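Local structure of 2-dehydropantoate 2-reductase (Enterococcus faecium DO, 5X20) at residues A33-Q38 with A131-P136; I124-W129 with Y182-K187; S63-E68 with Q91-K96; F77-Q82 with L271-Y276. The protein probably catalyses the NADPH-dependent reduction of ketopantoate to pantoate in pantothenate biosynthesis, and is seen here with NAD bound between its two domains. One frame throughout, in Å; residues are numbered along the deposited sequence.

Contact 1. Residues A33-Q38 with A131-P136. With NAD (nicotinamide-adenine-dinucleotide), chain G.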
# COMPACT_ATOMS: atom_id res chain seq x y z
N ALA A 33 12.69 -16.55 24.73
CA ALA A 33 13.71 -17.09 25.69
C ALA A 33 14.75 -16.07 26.11
O ALA A 33 15.01 -15.91 27.28
CB ALA A 33 14.40 -18.31 25.09
N GLU A 34 15.26 -15.30 25.16
CA GLU A 34 16.25 -14.27 25.48
C GLU A 34 15.66 -13.21 26.43
O GLU A 34 16.33 -12.73 27.34
CB GLU A 34 16.73 -13.61 24.18
CG GLU A 34 18.14 -13.07 24.27
CD GLU A 34 18.53 -12.17 23.09
OE1 GLU A 34 17.90 -12.23 22.01
OE2 GLU A 34 19.52 -11.42 23.23
N HIS A 35 14.38 -12.89 26.25
CA HIS A 35 13.70 -11.87 27.04
C HIS A 35 13.52 -12.39 28.46
O HIS A 35 13.77 -11.66 29.44
CB HIS A 35 12.36 -11.60 26.36
CG HIS A 35 11.49 -10.56 27.01
ND1 HIS A 35 11.89 -9.26 27.18
CD2 HIS A 35 10.21 -10.61 27.43
CE1 HIS A 35 10.92 -8.56 27.74
NE2 HIS A 35 9.88 -9.37 27.90
N VAL A 36 13.07 -13.65 28.57
CA VAL A 36 12.90 -14.29 29.87
C VAL A 36 14.25 -14.37 30.65
O VAL A 36 14.29 -14.06 31.85
CB VAL A 36 12.30 -15.71 29.70
CG1 VAL A 36 12.37 -16.50 31.01
CG2 VAL A 36 10.87 -15.61 29.23
N GLN A 37 15.31 -14.76 29.97
CA GLN A 37 16.62 -14.87 30.61
C GLN A 37 17.12 -13.50 31.09
O GLN A 37 17.58 -13.37 32.21
CB GLN A 37 17.63 -15.54 29.68
CG GLN A 37 18.90 -16.09 30.36
CD GLN A 37 18.62 -17.01 31.57
OE1 GLN A 37 17.80 -17.96 31.50
NE2 GLN A 37 19.28 -16.72 32.72
N GLN A 38 16.98 -12.46 30.25
CA GLN A 38 17.35 -11.11 30.65
C GLN A 38 16.61 -10.66 31.90
O GLN A 38 17.21 -10.05 32.82
CB GLN A 38 17.02 -10.07 29.56
CG GLN A 38 18.18 -9.67 28.70
CD GLN A 38 19.32 -9.13 29.54
OE1 GLN A 38 19.14 -8.25 30.37
NE2 GLN A 38 20.50 -9.67 29.33
N ALA A 131 2.95 1.22 24.67
CA ALA A 131 4.19 0.75 25.21
C ALA A 131 5.13 0.34 24.09
O ALA A 131 4.69 0.01 23.02
CB ALA A 131 3.94 -0.45 26.13
N GLY A 132 6.42 0.33 24.36
CA GLY A 132 7.40 -0.12 23.40
C GLY A 132 8.36 -1.10 24.01
O GLY A 132 8.82 -0.95 25.15
N LEU A 133 8.67 -2.13 23.26
CA LEU A 133 9.65 -3.11 23.67
C LEU A 133 10.90 -2.77 22.92
O LEU A 133 10.94 -2.91 21.71
CB LEU A 133 9.16 -4.49 23.31
CG LEU A 133 9.82 -5.72 23.91
CD1 LEU A 133 9.78 -5.68 25.43
CD2 LEU A 133 9.13 -6.99 23.43
N GLU A 134 11.94 -2.33 23.62
CA GLU A 134 13.21 -1.89 22.98
C GLU A 134 14.19 -3.02 22.73
O GLU A 134 14.94 -2.98 21.79
CB GLU A 134 13.85 -0.80 23.82
CG GLU A 134 12.92 0.43 23.99
CD GLU A 134 12.38 0.97 22.65
OE1 GLU A 134 13.22 1.41 21.83
OE2 GLU A 134 11.13 0.97 22.41
N GLY A 135 14.14 -4.06 23.54
CA GLY A 135 14.95 -5.25 23.33
C GLY A 135 14.63 -6.16 24.47
O GLY A 135 13.76 -5.86 25.30
N PRO A 136 15.32 -7.27 24.56
CA PRO A 136 15.04 -8.14 25.67
C PRO A 136 15.22 -7.44 27.04
O PRO A 136 16.24 -6.80 27.30
CB PRO A 136 16.05 -9.27 25.53
CG PRO A 136 16.77 -9.06 24.24
CD PRO A 136 16.43 -7.71 23.71
PA NAD G . 4.87 -7.23 21.78
O1A NAD G . 5.18 -7.66 20.38
O2A NAD G . 5.77 -6.24 22.51
O5B NAD G . 4.86 -8.54 22.69
C5B NAD G . 4.10 -9.68 22.33
C4B NAD G . 4.85 -10.96 22.63
O4B NAD G . 5.82 -11.10 21.61
C3B NAD G . 5.62 -10.97 23.95
O3B NAD G . 5.60 -12.27 24.46
C2B NAD G . 7.01 -10.62 23.54
O2B NAD G . 8.05 -11.02 24.41
C1B NAD G . 7.05 -11.35 22.22
N9A NAD G . 8.10 -10.76 21.40
C8A NAD G . 8.30 -9.48 21.17
N7A NAD G . 9.38 -9.31 20.40
C5A NAD G . 9.89 -10.51 20.16
C6A NAD G . 11.04 -11.04 19.43
N6A NAD G . 11.90 -10.21 18.77
N1A NAD G . 11.21 -12.36 19.47
C2A NAD G . 10.37 -13.20 20.10
N3A NAD G . 9.31 -12.81 20.81
C4A NAD G . 9.04 -11.49 20.85
O3 NAD G . 3.36 -6.75 21.66
PN NAD G . 2.61 -5.61 22.51
O1N NAD G . 3.00 -4.29 21.83
O2N NAD G . 2.72 -5.74 24.00
O5D NAD G . 1.11 -5.87 22.01
C5D NAD G . 0.29 -6.80 22.72
C4D NAD G . -1.20 -6.57 22.40
O4D NAD G . -1.57 -5.25 22.86
C3D NAD G . -1.37 -6.58 20.90
O3D NAD G . -2.58 -7.19 20.51
C2D NAD G . -1.34 -5.10 20.52
O2D NAD G . -2.01 -4.80 19.29
C1D NAD G . -2.01 -4.49 21.74
N1N NAD G . -1.75 -3.08 21.98
C2N NAD G . -0.47 -2.63 21.93
C3N NAD G . -0.22 -1.26 22.13
C7N NAD G . 1.18 -0.69 22.16
O7N NAD G . 1.32 0.51 22.35
N7N NAD G . 2.27 -1.47 22.14
C4N NAD G . -1.31 -0.43 22.44
C5N NAD G . -2.62 -0.96 22.54
C6N NAD G . -2.83 -2.29 22.34
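P136 lies against one turn of helix 33-42, touching E34, H35 and Q38, and takes the largest share of the 247 Å² buried between A33-Q38 and A131-P136. The tight part is centred on H35, which is buried and gives up 60 Å². Its CG stands anti to the backbone N (chi1 -180°), which places the imidazole among P136, L133 and the adenosine ribose. P136 CA meets the ring at its edge, near the ring plane, 3.7 Å from H35 ND1. On the cofactor side, H35 CE1 lies 3.9 Å from L133 CD1, while H35 CD2 is 3.7 Å from O2B of the adenosine ribose of NAD. L133 CD2 comes within 3.5 Å of C8A of the adenine. Hydrogen bonds at both ring nitrogens, ND1 with G137 N and NE2 with A8 O, fix the rotation of the ring.

The solvent side is looser: E34 is exposed and Q38 partly exposed, and each gives up under 30 Å². E34 brings its carboxylate carbon CD to 3.8 Å from P136 CG, and Q38 lays its CG 3.8 Å from P136 CB before its amide oxygen turns away to H42.

Just before strand 132-135, A131 N donates to the nicotinamide oxygen O7N at 2.9 Å and A131 O accepts from N7N at 3.0 Å. No hydrogen bond links the two segments, so van der Waals contact joins the Rossmann helix to that strand. G137 N donating to ND1 and NE2 donating to A8 O are consistent with a neutral imidazole protonated on NE2.

Contact 2. Residues I124-W129 with Y182-K187. With AOT (2-oxidanylidene-2-phenylazanyl-ethanoic acid), chain H; SO4 (sulfate ion), chain O.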
# COMPACT_ATOMS: atom_id res chain seq x y z
N ILE A 124 -13.29 -9.41 28.53
CA ILE A 124 -12.65 -8.86 27.38
C ILE A 124 -12.80 -7.36 27.31
O ILE A 124 -13.75 -6.77 27.80
CB ILE A 124 -13.19 -9.37 26.02
CG1 ILE A 124 -14.68 -9.29 26.04
CG2 ILE A 124 -12.75 -10.78 25.81
CD1 ILE A 124 -15.27 -9.05 24.68
N GLY A 125 -11.84 -6.77 26.60
CA GLY A 125 -11.84 -5.36 26.35
C GLY A 125 -10.71 -4.91 25.45
O GLY A 125 -10.14 -5.70 24.71
N ASN A 126 -10.38 -3.63 25.58
CA ASN A 126 -9.30 -3.04 24.88
C ASN A 126 -8.72 -1.93 25.73
O ASN A 126 -9.18 -1.66 26.83
CB ASN A 126 -9.73 -2.52 23.51
CG ASN A 126 -10.85 -1.52 23.60
OD1 ASN A 126 -10.86 -0.67 24.43
ND2 ASN A 126 -11.79 -1.63 22.74
N THR A 127 -7.65 -1.34 25.24
CA THR A 127 -6.93 -0.39 26.00
C THR A 127 -6.39 0.70 25.10
O THR A 127 -6.10 0.48 23.94
CB THR A 127 -5.79 -1.07 26.78
OG1 THR A 127 -5.14 -0.11 27.60
CG2 THR A 127 -4.77 -1.72 25.85
N MET A 128 -6.22 1.88 25.68
CA MET A 128 -5.60 3.02 25.02
C MET A 128 -4.24 3.33 25.61
O MET A 128 -3.63 4.27 25.23
CB MET A 128 -6.49 4.25 25.21
CG MET A 128 -7.90 4.16 24.64
SD MET A 128 -7.94 4.01 22.86
CE MET A 128 -7.94 5.76 22.41
N TRP A 129 -3.74 2.49 26.51
CA TRP A 129 -2.35 2.60 26.92
C TRP A 129 -1.45 2.25 25.73
O TRP A 129 -1.89 1.58 24.77
CB TRP A 129 -2.05 1.62 28.03
CG TRP A 129 -2.59 2.10 29.33
CD1 TRP A 129 -3.70 1.62 30.00
CD2 TRP A 129 -2.07 3.18 30.15
NE1 TRP A 129 -3.89 2.31 31.17
CE2 TRP A 129 -2.94 3.26 31.32
CE3 TRP A 129 -0.99 4.05 30.06
CZ2 TRP A 129 -2.73 4.18 32.32
CZ3 TRP A 129 -0.79 4.97 31.07
CH2 TRP A 129 -1.64 5.04 32.18
N TYR A 182 -19.23 -2.88 20.92
CA TYR A 182 -19.19 -1.55 20.27
C TYR A 182 -17.83 -0.94 20.47
O TYR A 182 -17.15 -0.50 19.53
CB TYR A 182 -20.25 -0.62 20.90
CG TYR A 182 -20.35 0.70 20.21
CD1 TYR A 182 -19.39 1.71 20.43
CD2 TYR A 182 -21.38 0.97 19.32
CE1 TYR A 182 -19.46 2.92 19.77
CE2 TYR A 182 -21.48 2.20 18.67
CZ TYR A 182 -20.51 3.16 18.87
OH TYR A 182 -20.61 4.34 18.19
N SER A 183 -17.38 -0.98 21.70
CA SER A 183 -16.08 -0.44 22.03
C SER A 183 -14.89 -1.14 21.30
O SER A 183 -13.96 -0.49 20.88
CB SER A 183 -15.90 -0.53 23.53
OG SER A 183 -14.59 -0.10 23.82
N ILE A 184 -14.95 -2.46 21.14
CA ILE A 184 -13.92 -3.22 20.42
C ILE A 184 -13.93 -2.86 18.93
O ILE A 184 -12.91 -2.64 18.36
CB ILE A 184 -14.06 -4.75 20.69
CG1 ILE A 184 -13.50 -5.04 22.07
CG2 ILE A 184 -13.32 -5.58 19.66
CD1 ILE A 184 -14.04 -6.28 22.76
N TYR A 185 -15.09 -2.76 18.34
CA TYR A 185 -15.16 -2.38 16.94
C TYR A 185 -14.64 -0.99 16.70
O TYR A 185 -14.00 -0.72 15.68
CB TYR A 185 -16.62 -2.44 16.43
CG TYR A 185 -16.95 -3.77 15.80
CD1 TYR A 185 -16.39 -4.12 14.59
CD2 TYR A 185 -17.83 -4.68 16.42
CE1 TYR A 185 -16.69 -5.32 13.98
CE2 TYR A 185 -18.14 -5.89 15.83
CZ TYR A 185 -17.55 -6.22 14.61
OH TYR A 185 -17.86 -7.37 13.97
N ARG A 186 -14.93 -0.09 17.64
CA ARG A 186 -14.56 1.28 17.48
C ARG A 186 -13.05 1.42 17.51
O ARG A 186 -12.47 2.16 16.72
CB ARG A 186 -15.24 2.14 18.55
CG ARG A 186 -14.79 3.58 18.58
CD ARG A 186 -15.74 4.35 19.49
NE ARG A 186 -15.40 5.76 19.62
CZ ARG A 186 -14.55 6.25 20.54
NH1 ARG A 186 -13.94 5.45 21.38
NH2 ARG A 186 -14.30 7.56 20.59
N LYS A 187 -12.43 0.74 18.47
CA LYS A 187 -10.99 0.76 18.56
C LYS A 187 -10.38 0.01 17.35
O LYS A 187 -9.33 0.40 16.83
CB LYS A 187 -10.56 0.20 19.90
CG LYS A 187 -9.09 -0.12 20.04
CD LYS A 187 -8.16 0.99 20.37
CE LYS A 187 -6.98 0.35 21.09
NZ LYS A 187 -5.69 0.58 20.44
C1 AOT H . -3.13 3.14 19.77
N1 AOT H . -2.37 2.27 19.16
O1 AOT H . -3.56 0.47 19.65
C2 AOT H . -3.90 3.98 19.00
O2 AOT H . -0.75 0.91 17.86
O3 AOT H . -1.63 -0.92 18.20
C8 AOT H . -1.61 0.28 18.39
C7 AOT H . -2.61 0.99 19.16
C4 AOT H . -4.70 4.92 19.61
C6 AOT H . -4.73 5.04 20.98
C5 AOT H . -3.98 4.20 21.73
C3 AOT H . -3.18 3.25 21.14
S SO4 O . -11.73 7.50 23.86
O1 SO4 O . -10.43 8.18 23.57
O2 SO4 O . -11.95 7.50 25.33
O3 SO4 O . -12.80 8.21 23.11
O4 SO4 O . -11.67 6.08 23.39
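N126 pushes its side-chain amide against the S183-K187 turn of helix 180-201, where the last strand of the parallel Rossmann order, 122-127, meets the first long helix of the C-terminal domain. The two short segments run at 36° with axes 8.0 Å apart. CG of N126 sits between its backbone N and carbonyl carbon (chi1 57°), and this lifts ND2 toward the helix. There it makes two weak hydrogen bonds to one residue, to S183 O at 3.1 Å, bent to 124°, and to S183 OG at 3.4 Å. The serine hydroxyl also has a weak bond to E148.

Toward the start of the strand the contact is apolar: I124 and I184 cross at about a right angle and meet methyl to methyl, CD1 to CD1 at 3.6 Å. Toward its end, K187 and M128 run past each other in opposite directions, with K187 CD 3.9 Å from M128 SD. The lysine thereby enters the pocket holding the oxanilate ligand (AOT) and NAD, where N105 and N191 are weak partners of its NZ. R186 turns instead to a sulfate, probably from the crystallisation liquor, and to E240; its NH2 donates to sulfate O3 at 3.0 Å.

Contact 3. Residues S63-E68 with Q91-K96; sequences SEVEKE and QSLIKK
V65 and L93 form the apolar centre of a small contact between two loops of the Rossmann domain, one leaving strand 59-61 and the other joining helix 83-90 to strand 99-102. Their side chains cross at about a right angle, and V65 CG1 sits against both methyls of the leucine fork, 3.9 Å from L93 CD1 and 4.1 Å from L93 CD2. The valine reaches it because CG1 stands anti to its backbone N (chi1 170°). Next to this pair, S92 packs on K67 where the two chains come nearest, their CA atoms 4.8 Å apart: S92 CB lies 3.7 Å from K67 CB, and S92 OG 3.4 Å from K67 CA. The far end of K67 leads away from the contact. K95 supplies the polar link, a weak bond from K95 NZ to K67 O at 3.0 Å.

In the next shell, I29 touches both V65 and L93, so the apolar pair packs against strand 25-30, next to the outermost strand 59-61; Q70 touches K95.

Bent at chi2, K95 brings NZ to two carbonyl oxygens set at about a right angle around it. The second positions the ammonium from within its own loop: K95 NZ to S92 O at 2.8 Å, almost in line with the carbonyl (173°).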
# COMPACT_ATOMS: atom_id res chain seq x y z
N SER A 63 6.22 -22.50 28.15
CA SER A 63 6.26 -23.98 28.08
C SER A 63 6.66 -24.66 29.43
O SER A 63 6.44 -25.86 29.61
CB SER A 63 7.23 -24.43 26.98
OG SER A 63 8.53 -24.00 27.33
N GLU A 64 7.15 -23.88 30.38
CA GLU A 64 7.56 -24.39 31.69
C GLU A 64 6.64 -24.01 32.82
O GLU A 64 7.00 -24.08 33.98
CB GLU A 64 8.97 -23.95 32.01
CG GLU A 64 9.88 -24.30 30.86
CD GLU A 64 11.31 -23.91 31.08
OE1 GLU A 64 11.58 -23.03 31.94
OE2 GLU A 64 12.16 -24.49 30.36
N VAL A 65 5.44 -23.60 32.50
CA VAL A 65 4.50 -23.25 33.58
C VAL A 65 4.11 -24.46 34.48
O VAL A 65 3.90 -25.59 34.01
CB VAL A 65 3.25 -22.61 32.96
CG1 VAL A 65 2.17 -22.44 33.99
CG2 VAL A 65 3.60 -21.26 32.36
N GLU A 66 4.02 -24.26 35.78
CA GLU A 66 3.72 -25.41 36.60
C GLU A 66 2.23 -25.74 36.75
O GLU A 66 1.44 -24.90 37.18
CB GLU A 66 4.40 -25.29 37.98
CG GLU A 66 5.46 -26.35 38.24
CD GLU A 66 6.87 -25.87 37.96
OE1 GLU A 66 7.12 -24.65 38.06
OE2 GLU A 66 7.74 -26.70 37.64
N LYS A 67 1.83 -26.97 36.39
CA LYS A 67 0.44 -27.44 36.58
C LYS A 67 0.11 -27.35 38.09
O LYS A 67 -1.06 -27.24 38.46
CB LYS A 67 0.23 -28.87 36.06
CG LYS A 67 1.33 -29.40 35.13
CD LYS A 67 0.78 -30.06 33.87
CE LYS A 67 1.89 -30.63 33.01
NZ LYS A 67 1.70 -32.09 32.76
N GLU A 68 1.14 -27.39 38.93
CA GLU A 68 1.00 -27.10 40.34
C GLU A 68 0.75 -25.59 40.57
O GLU A 68 0.09 -25.19 41.54
CB GLU A 68 2.26 -27.55 41.11
CG GLU A 68 2.61 -29.03 40.92
CD GLU A 68 1.54 -29.97 41.49
OE1 GLU A 68 1.49 -31.14 41.07
OE2 GLU A 68 0.76 -29.52 42.36
N GLN A 91 -2.71 -23.72 30.07
CA GLN A 91 -4.06 -24.15 30.47
C GLN A 91 -4.14 -24.66 31.89
O GLN A 91 -5.11 -24.39 32.61
CB GLN A 91 -4.70 -25.12 29.48
CG GLN A 91 -6.10 -24.66 29.08
CD GLN A 91 -7.08 -25.79 28.86
OE1 GLN A 91 -6.70 -26.95 28.72
NE2 GLN A 91 -8.36 -25.44 28.82
N SER A 92 -3.11 -25.38 32.28
CA SER A 92 -3.06 -25.94 33.62
C SER A 92 -3.20 -24.87 34.69
O SER A 92 -3.44 -25.19 35.84
CB SER A 92 -1.76 -26.69 33.83
OG SER A 92 -0.65 -25.80 33.85
N LEU A 93 -2.99 -23.62 34.32
CA LEU A 93 -3.15 -22.50 35.26
C LEU A 93 -4.57 -22.05 35.37
O LEU A 93 -4.91 -21.28 36.26
CB LEU A 93 -2.36 -21.33 34.73
CG LEU A 93 -1.49 -20.53 35.64
CD1 LEU A 93 -0.64 -21.46 36.46
CD2 LEU A 93 -0.64 -19.61 34.78
N ILE A 94 -5.39 -22.49 34.43
CA ILE A 94 -6.77 -22.07 34.42
C ILE A 94 -7.60 -22.97 35.31
O ILE A 94 -8.05 -24.04 34.91
CB ILE A 94 -7.38 -22.00 32.99
CG1 ILE A 94 -6.29 -22.01 31.90
CG2 ILE A 94 -8.35 -20.82 32.90
CD1 ILE A 94 -6.33 -20.88 30.89
N LYS A 95 -7.78 -22.49 36.53
CA LYS A 95 -8.60 -23.17 37.53
C LYS A 95 -10.02 -22.61 37.60
O LYS A 95 -10.37 -21.65 36.91
CB LYS A 95 -8.01 -22.98 38.93
CG LYS A 95 -6.50 -23.08 39.03
CD LYS A 95 -5.97 -24.45 38.57
CE LYS A 95 -4.67 -24.86 39.29
NZ LYS A 95 -3.71 -25.74 38.57
N LYS A 96 -10.81 -23.22 38.47
CA LYS A 96 -12.22 -22.92 38.66
C LYS A 96 -12.58 -21.46 38.72
O LYS A 96 -13.57 -21.02 38.13
CB LYS A 96 -12.75 -23.62 39.93
CG LYS A 96 -14.07 -24.37 39.78
CD LYS A 96 -15.29 -23.51 40.10
CE LYS A 96 -16.52 -23.96 39.31
NZ LYS A 96 -17.44 -24.85 40.07

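Contact 4. Residues F77-Q82 with L271-Y276. With NAD (nicotinamide-adenine-dinucleotide), chain G.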
# COMPACT_ATOMS: atom_id res chain seq x y z
N PHE A 77 -1.78 -10.70 26.97
CA PHE A 77 -1.16 -9.59 26.25
C PHE A 77 -0.14 -10.05 25.20
O PHE A 77 0.78 -9.31 24.87
CB PHE A 77 -0.55 -8.58 27.21
CG PHE A 77 -1.37 -7.34 27.38
CD1 PHE A 77 -1.87 -6.67 26.27
CD2 PHE A 77 -1.66 -6.84 28.64
CE1 PHE A 77 -2.63 -5.53 26.41
CE2 PHE A 77 -2.42 -5.70 28.79
CZ PHE A 77 -2.90 -5.04 27.68
N THR A 78 -0.30 -11.27 24.68
CA THR A 78 0.43 -11.65 23.48
C THR A 78 -0.07 -10.85 22.25
O THR A 78 -1.09 -10.14 22.30
CB THR A 78 0.27 -13.14 23.15
OG1 THR A 78 -1.10 -13.42 22.80
CG2 THR A 78 0.71 -14.00 24.29
N LYS A 79 0.63 -10.99 21.15
CA LYS A 79 0.08 -10.60 19.83
C LYS A 79 -0.93 -11.64 19.47
O LYS A 79 -0.86 -12.79 19.94
CB LYS A 79 1.17 -10.56 18.76
CG LYS A 79 2.11 -9.38 18.88
CD LYS A 79 1.52 -8.19 18.17
CE LYS A 79 2.06 -6.80 18.52
NZ LYS A 79 3.54 -6.70 18.39
N ALA A 80 -1.88 -11.26 18.63
CA ALA A 80 -2.98 -12.13 18.30
C ALA A 80 -2.50 -13.50 17.84
O ALA A 80 -3.15 -14.50 18.16
CB ALA A 80 -3.89 -11.48 17.24
N MET A 81 -1.43 -13.56 17.04
CA MET A 81 -1.03 -14.86 16.46
C MET A 81 -0.39 -15.81 17.44
O MET A 81 -0.28 -17.01 17.18
CB MET A 81 -0.29 -14.77 15.12
CG MET A 81 0.66 -13.60 14.96
SD MET A 81 -0.18 -12.02 14.71
CE MET A 81 1.22 -10.90 14.84
N GLN A 82 -0.02 -15.28 18.59
CA GLN A 82 0.56 -16.11 19.63
C GLN A 82 -0.48 -16.57 20.66
O GLN A 82 -0.19 -17.35 21.51
CB GLN A 82 1.67 -15.35 20.35
CG GLN A 82 2.76 -14.75 19.50
CD GLN A 82 3.47 -13.62 20.24
OE1 GLN A 82 2.83 -12.76 20.83
NE2 GLN A 82 4.82 -13.62 20.23
N LEU A 271 5.83 -10.47 11.85
CA LEU A 271 4.49 -10.59 11.33
C LEU A 271 3.51 -9.66 12.08
O LEU A 271 3.68 -9.41 13.25
CB LEU A 271 3.97 -12.02 11.41
CG LEU A 271 4.55 -13.02 10.43
CD1 LEU A 271 4.10 -14.44 10.80
CD2 LEU A 271 4.16 -12.67 8.98
N THR A 272 2.52 -9.18 11.38
CA THR A 272 1.52 -8.27 11.93
C THR A 272 0.21 -8.99 12.30
O THR A 272 -0.04 -10.13 11.90
CB THR A 272 1.13 -7.17 10.92
OG1 THR A 272 0.31 -7.76 9.89
CG2 THR A 272 2.40 -6.53 10.30
N GLU A 273 -0.60 -8.26 13.01
CA GLU A 273 -1.92 -8.68 13.42
C GLU A 273 -3.05 -8.36 12.40
O GLU A 273 -4.25 -8.38 12.74
CB GLU A 273 -2.23 -7.96 14.71
CG GLU A 273 -1.44 -8.48 15.90
CD GLU A 273 -1.84 -7.74 17.20
OE1 GLU A 273 -1.89 -6.47 17.16
OE2 GLU A 273 -2.16 -8.43 18.20
N ILE A 274 -2.67 -8.11 11.15
CA ILE A 274 -3.62 -7.65 10.15
C ILE A 274 -4.86 -8.58 9.95
O ILE A 274 -5.95 -8.09 9.77
CB ILE A 274 -2.91 -7.36 8.82
CG1 ILE A 274 -3.80 -6.55 7.88
CG2 ILE A 274 -2.47 -8.64 8.12
CD1 ILE A 274 -3.98 -5.09 8.27
N ASP A 275 -4.67 -9.89 10.01
CA ASP A 275 -5.79 -10.82 9.84
C ASP A 275 -6.86 -10.68 10.91
O ASP A 275 -7.96 -11.13 10.71
CB ASP A 275 -5.30 -12.29 9.78
CG ASP A 275 -4.46 -12.53 8.59
OD1 ASP A 275 -4.76 -11.99 7.51
OD2 ASP A 275 -3.48 -13.26 8.66
N TYR A 276 -6.48 -10.12 12.05
CA TYR A 276 -7.39 -9.96 13.16
C TYR A 276 -8.06 -8.60 13.19
O TYR A 276 -8.85 -8.30 14.10
CB TYR A 276 -6.65 -10.19 14.45
CG TYR A 276 -6.09 -11.59 14.53
CD1 TYR A 276 -4.87 -11.89 13.96
CD2 TYR A 276 -6.82 -12.63 15.12
CE1 TYR A 276 -4.37 -13.17 13.99
CE2 TYR A 276 -6.31 -13.91 15.19
CZ TYR A 276 -5.09 -14.17 14.62
OH TYR A 276 -4.54 -15.41 14.70
PA NAD G . 4.87 -7.23 21.78
O1A NAD G . 5.18 -7.66 20.38
O2A NAD G . 5.77 -6.24 22.51
O5B NAD G . 4.86 -8.54 22.69
C5B NAD G . 4.10 -9.68 22.33
C4B NAD G . 4.85 -10.96 22.63
O4B NAD G . 5.82 -11.10 21.61
C3B NAD G . 5.62 -10.97 23.95
O3B NAD G . 5.60 -12.27 24.46
C2B NAD G . 7.01 -10.62 23.54
O2B NAD G . 8.05 -11.02 24.41
C1B NAD G . 7.05 -11.35 22.22
N9A NAD G . 8.10 -10.76 21.40
C8A NAD G . 8.30 -9.48 21.17
N7A NAD G . 9.38 -9.31 20.40
C5A NAD G . 9.89 -10.51 20.16
C6A NAD G . 11.04 -11.04 19.43
N6A NAD G . 11.90 -10.21 18.77
N1A NAD G . 11.21 -12.36 19.47
C2A NAD G . 10.37 -13.20 20.10
N3A NAD G . 9.31 -12.81 20.81
C4A NAD G . 9.04 -11.49 20.85
O3 NAD G . 3.36 -6.75 21.66
PN NAD G . 2.61 -5.61 22.51
O1N NAD G . 3.00 -4.29 21.83
O2N NAD G . 2.72 -5.74 24.00
O5D NAD G . 1.11 -5.87 22.01
C5D NAD G . 0.29 -6.80 22.72
C4D NAD G . -1.20 -6.57 22.40
O4D NAD G . -1.57 -5.25 22.86
C3D NAD G . -1.37 -6.58 20.90
O3D NAD G . -2.58 -7.19 20.51
C2D NAD G . -1.34 -5.10 20.52
O2D NAD G . -2.01 -4.80 19.29
C1D NAD G . -2.01 -4.49 21.74
N1N NAD G . -1.75 -3.08 21.98
C2N NAD G . -0.47 -2.63 21.93
C3N NAD G . -0.22 -1.26 22.13
C7N NAD G . 1.18 -0.69 22.16
O7N NAD G . 1.32 0.51 22.35
N7N NAD G . 2.27 -1.47 22.14
C4N NAD G . -1.31 -0.43 22.44
C5N NAD G . -2.62 -0.96 22.54
C6N NAD G . -2.83 -2.29 22.34
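E273 and K79 set their side chains at about a right angle, with K79 CD 3.5 Å from the carboxylate carbon CD of E273. The glutamate chain, extended beyond CG, crosses the lysine methylenes and brings its carboxylate to the nicotinamide ribose. Each oxygen takes one hydroxyl of that sugar: OE1 accepts from O2D and OE2 from O3D of NAD, both at 2.7 Å. OE2 has a second donor, the backbone N of A80, at 2.9 Å and 153°, which uses the lone pair pointing away from OE1. Three bonds thus hold the carboxylate and fix its rotation.

K79, bent at chi2 and chi4, sends its ammonium toward the pyrophosphate instead, donating from NZ to O1A of NAD at 2.8 Å, with D264 as a salt-bridge partner. Q82 reaches back with an extended side chain: its OE1 accepts from K79 N, leaving NE2 to donate to the adenosine ribose oxygen O4B of NAD at 3.0 Å.

Farther from the cofactor the contact becomes apolar. A80 CB stands over one face of the Y276 ring, 3.5 Å from the centroid and 13° off its normal, a CH-pi contact. M81 approaches the same ring obliquely with its sulfur, while its CE methyl lies over the chain at L271 and T272.

K79, Q82 and E273 are all NAD-binding residues, and the arrangement is that of an interdomain dinucleotide site: the loop after strand 73-76 of the Rossmann fold meets a C-terminal-domain loop beside the nicotinamide ribose, and K79 reaches on to the pyrophosphate.

In the fold
Three of the four contacts surround the cofactor cleft. Contacts 1 and 4, with centres about 18 Å apart and nearest atoms about 8 Å apart, both touch NAD: A131-P136 holds the nicotinamide carboxamide and flanks the adenine, while contact 4 takes the riboses and pyrophosphate. Contacts 2 and 4, their centres about 15 Å apart, touch through T127 CG2 and F77 CZ at 4.2 Å, and contact 2 borders AOT beside the nicotinamide end; its 124-129 segment adjoins 131-136 of contact 1 in sequence, strands 122-127 and 132-135 being consecutive. Contacts 2 and 4 both join the two domains. Contact 3 stays within the Rossmann domain, where V65 is about 12 Å from NAD by its side chain.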